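Local coordinates for protein nicotinate phosphoribosyltransferase (Saccharomyces cerevisiae, PDB 1VLP) that catalyses the ATP-dependent formation of nicotinate ribonucleotide from nicotinate and phosphoribosyl pyrophosphate, the first step from nicotinic acid to NAD, at residues Glu80-Leu85 against Lys98-Ser103; Tyr27-His32 against Pro90-Ala95; Leu223-Ser226 against Phe230-Lys233; Lys19-Thr24 against Thr140-Ile145. One frame throughout, in Å; residues are numbered along the deposited sequence. Where two conformers were deposited one is given.

Contact 1: residues Glu80-Leu85 against Lys98-Ser103; sequences EEIEYL and KYISSS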
loop_
_atom_site.group_PDB
_atom_site.type_symbol
_atom_site.label_atom_id
_atom_site.label_comp_id
_atom_site.label_asym_id
_atom_site.label_seq_id
_atom_site.Cartn_x
_atom_site.Cartn_y
_atom_site.Cartn_z
ATOM N N GLU A 80 20.958 10.651 -7.035
ATOM C CA GLU A 80 21.156 9.229 -6.674
ATOM C C GLU A 80 19.813 8.510 -6.609
ATOM O O GLU A 80 19.691 7.362 -7.011
ATOM C CB GLU A 80 21.849 9.149 -5.308
ATOM C CG GLU A 80 22.216 7.747 -4.801
ATOM C CD GLU A 80 23.212 7.789 -3.627
ATOM O OE1 GLU A 80 24.076 8.711 -3.614
ATOM O OE2 GLU A 80 23.130 6.914 -2.723
ATOM N N GLU A 81 18.783 9.207 -6.149
ATOM C CA GLU A 81 17.447 8.621 -6.079
ATOM C C GLU A 81 16.893 8.366 -7.474
ATOM O O GLU A 81 16.313 7.297 -7.736
ATOM C CB GLU A 81 16.516 9.508 -5.276
ATOM C CG GLU A 81 16.917 9.464 -3.772
ATOM C CD GLU A 81 16.183 10.472 -2.948
ATOM O OE1 GLU A 81 15.517 11.330 -3.554
ATOM O OE2 GLU A 81 16.289 10.384 -1.691
ATOM N N ILE A 82 17.077 9.326 -8.365
ATOM C CA ILE A 82 16.577 9.153 -9.730
ATOM C C ILE A 82 17.349 8.004 -10.424
ATOM O O ILE A 82 16.771 7.164 -11.132
ATOM C CB ILE A 82 16.694 10.451 -10.507
ATOM C CG1 ILE A 82 15.735 11.519 -9.947
ATOM C CG2 ILE A 82 16.529 10.209 -12.030
ATOM C CD1 ILE A 82 14.361 11.347 -10.284
ATOM N N GLU A 83 18.649 7.967 -10.216
ATOM C CA GLU A 83 19.430 6.840 -10.736
ATOM C C GLU A 83 18.886 5.501 -10.216
ATOM O O GLU A 83 18.796 4.542 -10.984
ATOM C CB GLU A 83 20.902 6.966 -10.409
ATOM C CG GLU A 83 21.752 5.868 -11.127
ATOM C CD GLU A 83 21.338 5.613 -12.619
ATOM O OE1 GLU A 83 21.427 6.599 -13.425
ATOM O OE2 GLU A 83 20.924 4.435 -12.952
ATOM N N TYR A 84 18.586 5.433 -8.920
ATOM C CA TYR A 84 18.041 4.217 -8.323
ATOM C C TYR A 84 16.737 3.802 -8.996
ATOM O O TYR A 84 16.540 2.616 -9.310
ATOM C CB TYR A 84 17.862 4.335 -6.816
ATOM C CG TYR A 84 17.457 3.037 -6.168
ATOM C CD1 TYR A 84 18.402 2.037 -5.954
ATOM C CD2 TYR A 84 16.141 2.798 -5.759
ATOM C CE1 TYR A 84 18.074 0.854 -5.329
ATOM C CE2 TYR A 84 15.795 1.589 -5.183
ATOM C CZ TYR A 84 16.757 0.608 -4.980
ATOM O OH TYR A 84 16.433 -0.596 -4.364
ATOM N N LEU A 85 15.869 4.770 -9.258
ATOM C CA LEU A 85 14.591 4.481 -9.897
ATOM C C LEU A 85 14.808 3.949 -11.334
ATOM O O LEU A 85 14.148 2.991 -11.752
ATOM C CB LEU A 85 13.678 5.722 -9.909
ATOM C CG LEU A 85 13.114 6.235 -8.582
ATOM C CD1 LEU A 85 12.391 7.560 -8.763
ATOM C CD2 LEU A 85 12.215 5.180 -7.913
ATOM N N LYS A 98 11.894 12.594 -16.445
ATOM C CA LYS A 98 12.177 14.004 -16.719
ATOM C C LYS A 98 11.369 14.962 -15.839
ATOM O O LYS A 98 11.904 15.977 -15.325
ATOM C CB LYS A 98 11.931 14.332 -18.197
ATOM C CG LYS A 98 12.298 15.747 -18.598
ATOM C CD LYS A 98 12.456 15.875 -20.120
ATOM N N TYR A 99 10.089 14.624 -15.672
ATOM C CA TYR A 99 9.157 15.400 -14.873
ATOM C C TYR A 99 9.549 15.441 -13.402
ATOM O O TYR A 99 9.599 16.530 -12.822
ATOM C CB TYR A 99 7.719 14.888 -15.115
ATOM C CG TYR A 99 6.717 15.026 -14.013
ATOM C CD1 TYR A 99 6.070 16.229 -13.760
ATOM C CD2 TYR A 99 6.343 13.903 -13.271
ATOM C CE1 TYR A 99 5.122 16.315 -12.749
ATOM C CE2 TYR A 99 5.392 13.978 -12.288
ATOM C CZ TYR A 99 4.802 15.182 -12.018
ATOM O OH TYR A 99 3.838 15.234 -11.037
ATOM N N ILE A 100 9.876 14.287 -12.814
ATOM C CA ILE A 100 10.325 14.297 -11.415
ATOM C C ILE A 100 11.793 14.759 -11.208
ATOM O O ILE A 100 12.171 15.081 -10.067
ATOM C CB ILE A 100 10.058 12.978 -10.667
ATOM C CG1 ILE A 100 10.765 11.776 -11.336
ATOM C CG2 ILE A 100 8.541 12.748 -10.543
ATOM C CD1 ILE A 100 10.920 10.585 -10.432
ATOM N N SER A 101 12.569 14.775 -12.293
ATOM C CA SER A 101 13.982 15.195 -12.292
ATOM C C SER A 101 14.090 16.718 -12.362
ATOM O O SER A 101 15.125 17.313 -12.003
ATOM C CB SER A 101 14.708 14.656 -13.546
ATOM O OG SER A 101 14.880 13.278 -13.432
ATOM N N SER A 102 13.067 17.336 -12.928
ATOM C CA SER A 102 13.067 18.773 -13.132
ATOM C C SER A 102 13.143 19.554 -11.832
ATOM O O SER A 102 12.600 19.145 -10.789
ATOM C CB SER A 102 11.823 19.184 -13.890
ATOM O OG SER A 102 11.747 20.576 -14.012
ATOM N N SER A 103 13.795 20.727 -11.906
ATOM C CA SER A 103 13.820 21.635 -10.758
ATOM C C SER A 103 12.419 22.168 -10.432
ATOM O O SER A 103 12.178 22.673 -9.334
ATOM C CB SER A 103 14.787 22.795 -11.022
ATOM O OG SER A 103 14.404 23.507 -12.181
#
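I82 and I100 meet methyl to methyl and carry most of the apolar part of this helix-helix contact. Their CD1 atoms stand 3.5 Å apart, and the two side chains run past one another, each pointing back toward the other's helix. The reach of I100 follows from a CG1 set between the backbone N and the carbonyl carbon (chi1 60°) and from a CD1 extended toward helix 79-88. One turn on from I82, L85 adds a second methyl to the same target: its CD1 lies 3.8 Å from CD1 of I100, so this single methyl is touched by two residues of the facing helix. F77 extends the apolar patch, packing on both isoleucines.

S101 makes a mixed contact, laying its hydroxyl beside the I82 branches, with OG 3.7 Å from I82 CD1 and 3.8 Å from I82 CG2. The hydroxyl's polar need is met within its own helix, by a hydrogen bond with the carbonyl O of I97, so it can face hydrocarbon at little cost. With an alanine in place of I82, the I100 methyl would probably keep only L85 on helix 79-88, and a gap would open beside the S101 hydroxyl.

Further round helix 79-88, E80 forms a salt bridge with K232. The chemistry implies that helix 79-88 meets the C-terminal end of helix 94-101 through shape and hydrocarbon, and keeps its charge for other neighbours.

Contact 2: residues Tyr27-His32 against Pro90-Ala95; sequences YKITMH and PYLPSA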
loop_
_atom_site.group_PDB
_atom_site.type_symbol
_atom_site.label_atom_id
_atom_site.label_comp_id
_atom_site.label_asym_id
_atom_site.label_seq_id
_atom_site.Cartn_x
_atom_site.Cartn_y
_atom_site.Cartn_z
ATOM N N TYR A 27 4.451 1.102 -5.035
ATOM C CA TYR A 27 3.210 1.298 -5.809
ATOM C C TYR A 27 2.836 2.769 -5.932
ATOM O O TYR A 27 2.221 3.161 -6.934
ATOM C CB TYR A 27 2.031 0.466 -5.299
ATOM C CG TYR A 27 1.284 1.056 -4.112
ATOM C CD1 TYR A 27 0.263 1.992 -4.298
ATOM C CD2 TYR A 27 1.607 0.703 -2.828
ATOM C CE1 TYR A 27 -0.428 2.536 -3.207
ATOM C CE2 TYR A 27 0.914 1.252 -1.718
ATOM C CZ TYR A 27 -0.087 2.157 -1.920
ATOM O OH TYR A 27 -0.736 2.660 -0.815
ATOM N N LYS A 28 3.264 3.610 -4.981
ATOM C CA LYS A 28 2.971 5.044 -5.127
ATOM C C LYS A 28 3.683 5.700 -6.302
ATOM O O LYS A 28 3.104 6.515 -7.013
ATOM C CB LYS A 28 3.194 5.807 -3.802
ATOM C CG LYS A 28 2.261 5.370 -2.685
ATOM C CD LYS A 28 0.964 6.209 -2.504
ATOM C CE LYS A 28 -0.096 6.149 -3.581
ATOM N NZ LYS A 28 -1.319 6.887 -3.080
ATOM N N ILE A 29 4.933 5.321 -6.550
ATOM C CA ILE A 29 5.677 5.816 -7.672
ATOM C C ILE A 29 5.178 5.297 -8.996
ATOM O O ILE A 29 5.102 6.038 -9.961
ATOM C CB ILE A 29 7.207 5.552 -7.438
ATOM C CG1 ILE A 29 7.688 6.338 -6.200
ATOM C CG2 ILE A 29 8.080 5.901 -8.654
ATOM C CD1 ILE A 29 7.530 7.872 -6.291
ATOM N N THR A 30 4.841 4.021 -9.072
ATOM C CA THR A 30 4.278 3.493 -10.343
ATOM C C THR A 30 2.902 4.128 -10.623
ATOM O O THR A 30 2.662 4.551 -11.767
ATOM C CB THR A 30 4.238 1.965 -10.383
ATOM O OG1 THR A 30 3.554 1.455 -9.239
ATOM C CG2 THR A 30 5.655 1.413 -10.416
HETATM N N MSE A 31 2.037 4.275 -9.620
HETATM C CA MSE A 31 0.822 5.041 -9.802
HETATM C C MSE A 31 1.059 6.464 -10.245
HETATM O O MSE A 31 0.405 6.956 -11.127
HETATM C CB MSE A 31 0.053 5.124 -8.470
HETATM C CG MSE A 31 -0.741 3.919 -8.077
HETATM SE SE MSE A 31 -2.274 3.769 -9.317
HETATM C CE MSE A 31 -3.171 5.295 -8.932
ATOM N N HIS A 32 2.042 7.105 -9.620
ATOM C CA HIS A 32 2.398 8.479 -9.980
ATOM C C HIS A 32 2.745 8.562 -11.485
ATOM O O HIS A 32 2.310 9.438 -12.214
ATOM C CB HIS A 32 3.584 8.942 -9.117
ATOM C CG HIS A 32 3.863 10.410 -9.232
ATOM N ND1 HIS A 32 5.115 10.950 -8.969
ATOM C CD2 HIS A 32 3.060 11.458 -9.568
ATOM C CE1 HIS A 32 5.051 12.269 -9.122
ATOM N NE2 HIS A 32 3.830 12.597 -9.522
ATOM N N PRO A 90 13.092 0.124 -14.534
ATOM C CA PRO A 90 13.533 0.648 -15.808
ATOM C C PRO A 90 12.411 0.963 -16.783
ATOM O O PRO A 90 12.620 1.725 -17.701
ATOM C CB PRO A 90 14.454 -0.473 -16.366
ATOM C CG PRO A 90 13.996 -1.671 -15.707
ATOM C CD PRO A 90 13.535 -1.271 -14.359
ATOM N N TYR A 91 11.230 0.402 -16.539
ATOM C CA TYR A 91 10.054 0.617 -17.357
ATOM C C TYR A 91 9.279 1.870 -17.005
ATOM O O TYR A 91 8.291 2.170 -17.645
ATOM C CB TYR A 91 9.144 -0.627 -17.298
ATOM C CG TYR A 91 8.789 -1.104 -15.907
ATOM C CD1 TYR A 91 7.678 -0.585 -15.232
ATOM C CD2 TYR A 91 9.570 -2.063 -15.260
ATOM C CE1 TYR A 91 7.352 -1.009 -13.965
ATOM C CE2 TYR A 91 9.248 -2.497 -13.992
ATOM C CZ TYR A 91 8.149 -1.957 -13.351
ATOM O OH TYR A 91 7.834 -2.391 -12.085
ATOM N N LEU A 92 9.695 2.633 -15.982
ATOM C CA LEU A 92 9.115 3.974 -15.805
ATOM C C LEU A 92 9.340 4.760 -17.080
ATOM O O LEU A 92 10.452 4.754 -17.617
ATOM C CB LEU A 92 9.747 4.740 -14.644
ATOM C CG LEU A 92 9.501 4.164 -13.259
ATOM C CD1 LEU A 92 10.310 4.942 -12.189
ATOM C CD2 LEU A 92 8.032 4.210 -12.913
ATOM N N PRO A 93 8.293 5.410 -17.597
ATOM C CA PRO A 93 8.481 6.190 -18.806
ATOM C C PRO A 93 9.515 7.311 -18.685
ATOM O O PRO A 93 9.606 8.004 -17.666
ATOM C CB PRO A 93 7.090 6.760 -19.119
ATOM C CG PRO A 93 6.146 5.988 -18.286
ATOM C CD PRO A 93 6.886 5.388 -17.144
ATOM N N SER A 94 10.252 7.504 -19.777
ATOM C CA SER A 94 11.193 8.598 -19.882
ATOM C C SER A 94 10.664 9.958 -19.462
ATOM O O SER A 94 11.341 10.716 -18.736
ATOM C CB SER A 94 11.723 8.666 -21.332
ATOM O OG SER A 94 12.592 7.571 -21.483
ATOM N N ALA A 95 9.449 10.258 -19.905
ATOM C CA ALA A 95 8.849 11.552 -19.658
ATOM C C ALA A 95 8.509 11.791 -18.186
ATOM O O ALA A 95 8.538 12.930 -17.726
ATOM C CB ALA A 95 7.624 11.726 -20.520
#
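I29 and T30, consecutive residues of helix 26-38, receive the two methyls of L92, which lies in the loop leading into helix 94-101. Before them in the helix come two residues that face elsewhere. Y27 hydrogen-bonds through OH to E144 OE1, and K28 lays its CG over one face of the Y27 ring, 3.9 Å above the plane and toward the rim. The K28 amino group is held by salt bridges to E144 and E245 and by a hydrogen bond to the I141 carbonyl.

I29 touches the loop with one branch. With CG1 beside the backbone N (chi1 -63°), CG2 falls on the far side from N and approaches L92 CD1 at 4.3 Å. T30 offers CG2 to the other methyl, L92 CD2, at 4.4 Å, so the fork of L92 is shared between neighbouring residues in a loose fit. Next along, selenomethionine M31 packs on I141. H32 closes the segment, its ND1 hydrogen-bonded to Y96 OH and its NE2 to Y99 OH, which ties this helix to helix 94-101 by polar means as well.

The P93 N-cap of helix 94-101 follows L92 directly, so the leucine places the entrance of that helix beside helix 26-38. The latter probably lines the nicotinate site: by similarity Y27 binds the substrate, and T30 lies about 7 Å, side chain to side chain, from T241, another residue inferred to bind it.

Contact 3: residues Leu223-Ser226 against Phe230-Lys233; sequences LGTS and FAKK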
loop_
_atom_site.group_PDB
_atom_site.type_symbol
_atom_site.label_atom_id
_atom_site.label_comp_id
_atom_site.label_asym_id
_atom_site.label_seq_id
_atom_site.Cartn_x
_atom_site.Cartn_y
_atom_site.Cartn_z
ATOM N N LEU A 223 11.673 -11.504 -1.307
ATOM C CA LEU A 223 11.416 -10.818 -2.552
ATOM C C LEU A 223 11.952 -9.409 -2.487
ATOM O O LEU A 223 12.429 -8.857 -3.498
ATOM C CB LEU A 223 9.923 -10.791 -2.856
ATOM C CG LEU A 223 9.348 -12.199 -3.027
ATOM C CD1 LEU A 223 7.829 -12.113 -3.247
ATOM C CD2 LEU A 223 10.037 -12.941 -4.130
ATOM N N GLY A 224 11.817 -8.827 -1.301
ATOM C CA GLY A 224 12.244 -7.444 -1.018
ATOM C C GLY A 224 11.331 -6.707 -0.084
ATOM O O GLY A 224 10.743 -7.279 0.857
ATOM N N THR A 225 11.222 -5.393 -0.315
ATOM C CA THR A 225 10.354 -4.521 0.482
ATOM C C THR A 225 9.632 -3.572 -0.439
ATOM O O THR A 225 10.170 -3.139 -1.479
ATOM C CB THR A 225 11.113 -3.723 1.595
ATOM O OG1 THR A 225 10.232 -2.786 2.246
ATOM C CG2 THR A 225 12.320 -3.069 1.074
ATOM N N SER A 226 8.407 -3.248 -0.052
ATOM C CA SER A 226 7.710 -2.173 -0.757
ATOM C C SER A 226 8.348 -0.797 -0.585
ATOM O O SER A 226 8.142 0.093 -1.404
ATOM C CB SER A 226 6.230 -2.119 -0.421
ATOM O OG SER A 226 6.002 -1.648 0.872
ATOM N N PHE A 230 14.221 1.770 1.920
ATOM C CA PHE A 230 14.783 0.594 2.620
ATOM C C PHE A 230 15.287 -0.443 1.650
ATOM O O PHE A 230 16.261 -1.116 1.940
ATOM C CB PHE A 230 13.803 -0.004 3.605
ATOM C CG PHE A 230 13.672 0.805 4.886
ATOM C CD1 PHE A 230 14.787 1.027 5.664
ATOM C CD2 PHE A 230 12.463 1.311 5.310
ATOM C CE1 PHE A 230 14.717 1.733 6.856
ATOM C CE2 PHE A 230 12.365 2.080 6.539
ATOM C CZ PHE A 230 13.508 2.280 7.289
ATOM N N ALA A 231 14.628 -0.605 0.496
ATOM C CA ALA A 231 15.164 -1.498 -0.553
ATOM C C ALA A 231 16.597 -1.044 -0.926
ATOM O O ALA A 231 17.532 -1.826 -0.979
ATOM C CB ALA A 231 14.339 -1.418 -1.714
ATOM N N LYS A 232 16.729 0.251 -1.178
ATOM C CA LYS A 232 18.026 0.853 -1.536
ATOM C C LYS A 232 19.047 0.661 -0.415
ATOM O O LYS A 232 20.184 0.253 -0.680
ATOM C CB LYS A 232 17.847 2.328 -1.875
ATOM C CG LYS A 232 19.116 3.033 -2.416
ATOM C CD LYS A 232 18.709 4.456 -2.840
ATOM C CE LYS A 232 19.856 5.180 -3.492
ATOM N NZ LYS A 232 20.955 5.369 -2.520
ATOM N N LYS A 233 18.653 0.972 0.814
ATOM C CA LYS A 233 19.520 0.880 1.960
ATOM C C LYS A 233 20.079 -0.544 2.206
ATOM O O LYS A 233 21.270 -0.719 2.459
ATOM C CB LYS A 233 18.797 1.331 3.206
ATOM C CG LYS A 233 19.668 1.370 4.464
ATOM C CD LYS A 233 19.004 1.989 5.609
ATOM C CE LYS A 233 19.902 1.875 6.843
ATOM N NZ LYS A 233 19.316 2.482 8.078
#
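T225 ends strand 222-225 and turns its methyl onto helix 228-234 at F230 and A231. The pair is a beta-alpha unit with a very short connection, set at one edge of the parallel sheet of the barrel-like domain that type II phosphoribosyltransferases share.

F230 comes first in the helical segment. It begins toward the strand, with CB 4.2 Å from T225 CG2, and then its ring leads away to pack among L197, Q200, D201 and M204 of helix 197-213. Its backbone N is hydrogen-bonded to N227 OD1, a side-chain bond close to the start of the helix.

A231 meets the methyl most closely. T225 CG2 lies 3.4 Å from A231 N and 3.8 Å from A231 CB, so the methyl presses on the peptide between F230 and A231 as well as on a side chain. The small alanine is consistent with the close approach of strand and helix, the CA atoms of T225 and A231 being only 5.8 Å apart; Y84 of helix 79-88 and P238 also touch this alanine. K232 and K233 carry the helix away from the strand, and K233 NZ makes a salt bridge with D201.

On the strand, G224 has backbone angles at which a side chain would strike the L223 carbonyl O. T225 itself splits its two branches: CG2, between the backbone N and the carbonyl carbon, faces the helix, while OG1, on the far side from N (chi1 174°), hydrogen-bonds to E188 OE1 and to the backbone N of N227.

Contact 4: residues Lys19-Thr24 against Thr140-Ile145; sequences KSLLDT and TILYEI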
loop_
_atom_site.group_PDB
_atom_site.type_symbol
_atom_site.label_atom_id
_atom_site.label_comp_id
_atom_site.label_asym_id
_atom_site.label_seq_id
_atom_site.Cartn_x
_atom_site.Cartn_y
_atom_site.Cartn_z
ATOM N N LYS A 19 12.647 11.801 5.046
ATOM C CA LYS A 19 13.869 12.406 4.516
ATOM C C LYS A 19 13.994 12.229 2.991
ATOM O O LYS A 19 14.915 12.780 2.373
ATOM C CB LYS A 19 15.054 11.819 5.250
ATOM C CG LYS A 19 15.027 12.118 6.733
ATOM C CD LYS A 19 16.293 11.665 7.377
ATOM C CE LYS A 19 16.252 11.842 8.908
ATOM N NZ LYS A 19 16.216 13.274 9.318
ATOM N N SER A 20 13.043 11.506 2.388
ATOM C CA SER A 20 13.155 11.197 0.948
ATOM C C SER A 20 11.782 10.938 0.360
ATOM O O SER A 20 10.907 10.390 1.026
ATOM C CB SER A 20 14.082 9.969 0.755
ATOM O OG SER A 20 14.092 9.520 -0.609
ATOM N N LEU A 21 11.602 11.327 -0.893
ATOM C CA LEU A 21 10.408 10.916 -1.625
ATOM C C LEU A 21 10.390 9.405 -1.934
ATOM O O LEU A 21 9.357 8.862 -2.325
ATOM C CB LEU A 21 10.302 11.749 -2.869
ATOM C CG LEU A 21 9.954 13.238 -2.570
ATOM C CD1 LEU A 21 10.249 14.079 -3.705
ATOM C CD2 LEU A 21 8.510 13.384 -2.197
ATOM N N LEU A 22 11.526 8.727 -1.748
ATOM C CA LEU A 22 11.573 7.237 -1.758
ATOM C C LEU A 22 11.184 6.515 -0.444
ATOM O O LEU A 22 11.128 5.256 -0.417
ATOM C CB LEU A 22 12.990 6.782 -2.137
ATOM C CG LEU A 22 13.590 7.166 -3.521
ATOM C CD1 LEU A 22 14.844 6.375 -3.819
ATOM C CD2 LEU A 22 12.591 7.019 -4.595
ATOM N N ASP A 23 10.943 7.270 0.646
ATOM C CA ASP A 23 10.437 6.702 1.887
ATOM C C ASP A 23 8.923 6.532 1.729
ATOM O O ASP A 23 8.095 7.322 2.248
ATOM C CB ASP A 23 10.800 7.550 3.101
ATOM C CG ASP A 23 10.322 6.908 4.417
ATOM O OD1 ASP A 23 9.863 5.707 4.393
ATOM O OD2 ASP A 23 10.378 7.595 5.481
ATOM N N THR A 24 8.564 5.579 0.885
ATOM C CA THR A 24 7.176 5.340 0.499
ATOM C C THR A 24 7.098 3.941 -0.121
ATOM O O THR A 24 8.136 3.312 -0.400
ATOM C CB THR A 24 6.636 6.388 -0.545
ATOM O OG1 THR A 24 5.208 6.297 -0.615
ATOM C CG2 THR A 24 7.171 6.154 -1.907
ATOM N N THR A 140 -1.179 14.891 -6.008
ATOM C CA THR A 140 -1.725 14.406 -4.740
ATOM C C THR A 140 -1.398 12.950 -4.400
ATOM O O THR A 140 -1.400 12.543 -3.186
ATOM C CB THR A 140 -3.261 14.629 -4.685
ATOM O OG1 THR A 140 -3.877 13.941 -5.739
ATOM C CG2 THR A 140 -3.564 16.120 -4.790
ATOM N N ILE A 141 -1.155 12.167 -5.445
ATOM C CA ILE A 141 -0.945 10.706 -5.299
ATOM C C ILE A 141 0.146 10.274 -4.276
ATOM O O ILE A 141 0.005 9.233 -3.619
ATOM C CB ILE A 141 -0.740 10.080 -6.698
ATOM C CG1 ILE A 141 -0.778 8.558 -6.621
ATOM C CG2 ILE A 141 0.556 10.578 -7.339
ATOM C CD1 ILE A 141 -1.662 7.971 -7.536
ATOM N N LEU A 142 1.230 11.048 -4.123
ATOM C CA LEU A 142 2.286 10.587 -3.239
ATOM C C LEU A 142 1.956 10.757 -1.760
ATOM O O LEU A 142 2.637 10.188 -0.920
ATOM C CB LEU A 142 3.603 11.298 -3.576
ATOM C CG LEU A 142 4.186 10.995 -4.962
ATOM C CD1 LEU A 142 5.623 11.582 -5.066
ATOM C CD2 LEU A 142 4.191 9.513 -5.289
ATOM N N TYR A 143 0.991 11.601 -1.395
ATOM C CA TYR A 143 0.819 11.907 0.066
ATOM C C TYR A 143 0.400 10.763 0.953
ATOM O O TYR A 143 0.801 10.743 2.121
ATOM C CB TYR A 143 -0.189 13.024 0.251
ATOM C CG TYR A 143 0.323 14.375 -0.121
ATOM C CD1 TYR A 143 1.189 15.064 0.720
ATOM C CD2 TYR A 143 -0.073 15.001 -1.320
ATOM C CE1 TYR A 143 1.612 16.337 0.411
ATOM C CE2 TYR A 143 0.367 16.260 -1.641
ATOM C CZ TYR A 143 1.213 16.926 -0.777
ATOM O OH TYR A 143 1.654 18.194 -1.091
ATOM N N GLU A 144 -0.415 9.837 0.429
ATOM C CA GLU A 144 -1.012 8.774 1.268
ATOM C C GLU A 144 0.007 8.158 2.272
ATOM O O GLU A 144 -0.189 8.201 3.508
ATOM C CB GLU A 144 -1.616 7.678 0.390
ATOM C CG GLU A 144 -2.298 6.562 1.169
ATOM C CD GLU A 144 -2.445 5.240 0.396
ATOM O OE1 GLU A 144 -2.027 5.106 -0.795
ATOM O OE2 GLU A 144 -3.030 4.316 0.992
ATOM N N ILE A 145 1.097 7.611 1.768
ATOM C CA ILE A 145 2.004 6.831 2.611
ATOM C C ILE A 145 2.723 7.667 3.634
ATOM O O ILE A 145 2.630 7.349 4.825
ATOM C CB ILE A 145 3.034 6.064 1.770
ATOM C CG1 ILE A 145 2.279 5.311 0.701
ATOM C CG2 ILE A 145 3.903 5.102 2.619
ATOM C CD1 ILE A 145 1.470 4.371 1.093
#
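A chi1 of -166° swings the T24 hydroxyl to the side opposite its backbone N and toward I145, whose CG1 lies beside its own N (chi1 -51°) and whose CB, CG1 and CG2 all lie against that hydroxyl. The two side chains cross at about a right angle. Each segment contains a type I beta turn, S20 to D23 and T140 to Y143, the first leading toward helix 26-38 and the second toward helix 144-159.

The hydroxyl sits against hydrocarbon, T24 OG1 lying 3.2 Å from I145 CB and 3.4 Å from I145 CG1. This is a tight fit, and the oxygen is buried with no polar partner in the model. A second, looser touch joins L21 CD2 to L142 CD1 at 4.5 Å.

I145 also packs on Y27 and T191, which puts the contact beside the nicotinate site inferred by similarity for Y27. D23, the centre of an inverse gamma turn, is held by a salt bridge to R194 and a hydrogen bond to N227. The turn that carries L21 and precedes T24 is itself braced by an ST turn, in which L22 N donates to S20 OG over 2.9 Å with an N-H...O angle of 151°.

Contacts 1, 2 and 4 belong to the N-terminal part of the chain, whereas contact 3 lies in the part with the parallel sheet. Along the chain, contact 4 joins segments 116 residues apart and encloses contacts 1 and 2, whose segments alternate; contact 3 follows. Contacts 1 and 2 share helix 94-101, their centres about 11 Å apart, and L85 packs on L92. Contact 4 lies about 14 Å from contact 1, centre to centre, joined by the E81 to S20 hydrogen bond, and about 13 Å from contact 2, where E144 takes both Y27 and K28 beside the inferred nicotinate site. Contact 3, 15 to 18 Å from the others, joins the two parts between helices 79-88 and 228-234.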